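Local coordinates for MutT/nudix family protein (Streptococcus pneumoniae, PDB 4HFQ), which hydrolyses UDP-linked precursors of peptidoglycan biosynthesis as a Nudix-family UDP-X diphosphatase, at the interface of chains A and B. Coordinates in Å, arbitrary orientation; residue numbers count along the deposited sequence, not the author numbering. Chains: chain A/B, MutT/nudix family protein.

The interface of chains A and B. Residues chain A 3, 7, 10, 138-140, 180; chain B 55, 58-59.
B:Val58 meets A:Val7, A:Thr3 and A:Leu138 of the partner copy with its forked side chain. Followed outward, its CB lies 4.1 Å from CG2 of A:Val7. CG1, anti to the backbone N (chi1 177°), fits between A:Val7 and A:Leu138, whose branched tip offers CD2 at 3.7 Å. CG2 meets the methyl CG2 of A:Thr3 at 3.8 Å. The beta-branch thus gives one methyl to the gap between loop and helix, the other to the helix. A:Thr3 turns its methyl, not its hydroxyl, to the partner, also touching the backbone of B:Val55. CD2 of the longer B:Leu59 reaches between CG1 of A:Val7 and CB of A:Ser140.

The last turn of helix 52-59 presents carbonyls that need donors. The backbone N of A:Ser140, whose small side chain permits close approach, donates a hydrogen bond to O of B:Leu59 (2.9 Å), tilted 32° from the carbonyl plane. O of A:Leu138 and O of B:Val58, both acceptors, lie 3.2 Å apart; NZ of the long A:Lys180 hydrogen-bonds to both, at 3.0 and 2.9 Å respectively, and would offset their repulsion. The extended A:Gln139 donates from its amide NE2 to a lone pair of O of A:Lys180, in the glutamine amide plane, steadying the lysine backbone.

The patch joins the C-terminal end of chain B helix 52-59 to chain A helix 3-23, the loop before strand 143-153 and, through A:Lys180, the loop between strand 165-170 and helix 184-194; it recurs across the two-fold axis of what may be the solution dimer.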
ATOM      1  N   THR A   3     -17.458 -13.296   0.761  1.00 12.50           N
ATOM      2  CA  THR A   3     -16.204 -13.615   0.118  1.00 12.43           C
ATOM      3  C   THR A   3     -15.185 -12.489   0.261  1.00 11.98           C
ATOM      4  O   THR A   3     -14.023 -12.730   0.635  1.00 12.23           O
ATOM      5  CB  THR A   3     -16.427 -13.921  -1.377  1.00 13.17           C
ATOM      6  OG1 THR A   3     -17.309 -15.048  -1.477  1.00 15.02           O
ATOM      7  CG2 THR A   3     -15.134 -14.282  -2.055  1.00 14.04           C
ATOM      8  N   VAL A   7     -11.429 -12.639   2.145  1.00  9.32           N
ATOM      9  CA  VAL A   7     -10.153 -12.297   1.514  1.00  9.62           C
ATOM     10  C   VAL A   7      -9.435 -11.185   2.271  1.00  9.51           C
ATOM     11  O   VAL A   7      -8.225 -11.298   2.497  1.00  9.27           O
ATOM     12  CB  VAL A   7     -10.340 -11.964   0.017  1.00  9.85           C
ATOM     13  CG1 VAL A   7      -9.078 -11.363  -0.582  1.00 10.24           C
ATOM     14  CG2 VAL A   7     -10.736 -13.229  -0.741  1.00 10.29           C
ATOM     15  N   LEU A  10      -8.018 -12.723   5.492  1.00  9.17           N
ATOM     16  CA  LEU A  10      -6.844 -13.539   5.207  1.00  9.56           C
ATOM     17  C   LEU A  10      -5.614 -12.676   4.902  1.00  9.29           C
ATOM     18  O   LEU A  10      -4.514 -12.901   5.431  1.00  8.88           O
ATOM     19  CB  LEU A  10      -7.138 -14.511   4.058  1.00 11.17           C
ATOM     20  CG  LEU A  10      -6.012 -15.414   3.553  1.00 12.14           C
ATOM     21  CD1 LEU A  10      -5.645 -16.457   4.587  1.00 13.98           C
ATOM     22  CD2 LEU A  10      -6.366 -16.085   2.227  1.00 13.60           C
ATOM     23  N   LEU A 138     -10.469  -5.779  -5.475  1.00  9.03           N
ATOM     24  CA  LEU A 138      -9.916  -6.600  -4.424  1.00  9.10           C
ATOM     25  C   LEU A 138      -9.241  -7.845  -4.986  1.00  9.21           C
ATOM     26  O   LEU A 138      -9.756  -8.507  -5.906  1.00  9.75           O
ATOM     27  CB  LEU A 138     -11.006  -6.986  -3.434  1.00  9.47           C
ATOM     28  CG  LEU A 138     -10.550  -7.853  -2.246  1.00  9.80           C
ATOM     29  CD1 LEU A 138      -9.560  -7.141  -1.333  1.00 10.00           C
ATOM     30  CD2 LEU A 138     -11.769  -8.311  -1.450  1.00  9.82           C
ATOM     31  N   GLN A 139      -8.073  -8.162  -4.445  1.00  8.72           N
ATOM     32  CA  GLN A 139      -7.278  -9.296  -4.904  1.00  8.56           C
ATOM     33  C   GLN A 139      -6.335  -9.727  -3.774  1.00  8.63           C
ATOM     34  O   GLN A 139      -6.261  -9.057  -2.730  1.00  8.58           O
ATOM     35  CB  GLN A 139      -6.545  -8.964  -6.209  1.00  8.74           C
ATOM     36  CG  GLN A 139      -5.750  -7.664  -6.124  1.00  8.71           C
ATOM     37  CD  GLN A 139      -5.262  -7.211  -7.473  1.00  8.54           C
ATOM     38  OE1 GLN A 139      -4.246  -7.675  -7.961  1.00  9.16           O
ATOM     39  NE2 GLN A 139      -6.010  -6.287  -8.089  1.00  8.83           N
ATOM     40  N   SER A 140      -5.609 -10.823  -3.981  1.00  8.62           N
ATOM     41  CA  SER A 140      -4.841 -11.420  -2.878  1.00  9.19           C
ATOM     42  C   SER A 140      -3.859 -10.423  -2.265  1.00  9.41           C
ATOM     43  O   SER A 140      -3.725 -10.374  -1.025  1.00  9.84           O
ATOM     44  CB  SER A 140      -4.141 -12.695  -3.326  1.00  9.47           C
ATOM     45  OG  SER A 140      -3.284 -12.469  -4.412  1.00  9.68           O
ATOM     46  N   LYS A 180      -8.760  -6.223 -12.665  1.00 10.61           N
ATOM     47  CA  LYS A 180      -7.770  -6.291 -11.584  1.00 10.61           C
ATOM     48  C   LYS A 180      -6.696  -5.233 -11.771  1.00 10.17           C
ATOM     49  O   LYS A 180      -5.986  -4.902 -10.813  1.00 10.14           O
ATOM     50  CB  LYS A 180      -7.142  -7.686 -11.505  1.00 11.41           C
ATOM     51  CG  LYS A 180      -8.132  -8.818 -11.226  1.00 12.30           C
ATOM     52  CD  LYS A 180      -8.609  -8.840  -9.785  1.00 12.58           C
ATOM     53  CE  LYS A 180      -9.624  -9.964  -9.622  1.00 13.37           C
ATOM     54  NZ  LYS A 180      -9.754 -10.423  -8.217  1.00 13.19           N
TER
ATOM     55  N   VAL B  55     -14.038 -17.370  -3.847  1.00 14.17           N
ATOM     56  CA  VAL B  55     -12.807 -17.036  -3.127  1.00 14.26           C
ATOM     57  C   VAL B  55     -11.607 -17.042  -4.081  1.00 13.60           C
ATOM     58  O   VAL B  55     -10.819 -16.095  -4.100  1.00 12.95           O
ATOM     59  CB  VAL B  55     -12.583 -17.969  -1.915  1.00 14.20           C
ATOM     60  CG1 VAL B  55     -11.207 -17.732  -1.298  1.00 14.70           C
ATOM     61  CG2 VAL B  55     -13.651 -17.743  -0.863  1.00 14.99           C
ATOM     62  N   VAL B  58     -11.714 -13.973  -6.462  1.00 12.93           N
ATOM     63  CA  VAL B  58     -11.329 -12.736  -5.778  1.00 12.33           C
ATOM     64  C   VAL B  58      -9.824 -12.694  -5.501  1.00 11.76           C
ATOM     65  O   VAL B  58      -9.176 -11.660  -5.692  1.00 11.52           O
ATOM     66  CB  VAL B  58     -12.174 -12.495  -4.516  1.00 12.00           C
ATOM     67  CG1 VAL B  58     -11.701 -11.237  -3.791  1.00 11.89           C
ATOM     68  CG2 VAL B  58     -13.623 -12.340  -4.923  1.00 12.94           C
ATOM     69  N   LEU B  59      -9.240 -13.824  -5.141  1.00 11.48           N
ATOM     70  CA  LEU B  59      -7.815 -13.853  -4.811  1.00 11.26           C
ATOM     71  C   LEU B  59      -6.920 -13.570  -6.004  1.00 11.55           C
ATOM     72  O   LEU B  59      -5.850 -12.984  -5.867  1.00 11.64           O
ATOM     73  CB  LEU B  59      -7.440 -15.201  -4.189  1.00 11.52           C
ATOM     74  CG  LEU B  59      -7.878 -15.373  -2.739  1.00 12.13           C
ATOM     75  CD1 LEU B  59      -7.725 -16.823  -2.350  1.00 13.32           C
ATOM     76  CD2 LEU B  59      -7.109 -14.494  -1.764  1.00 12.46           C
TER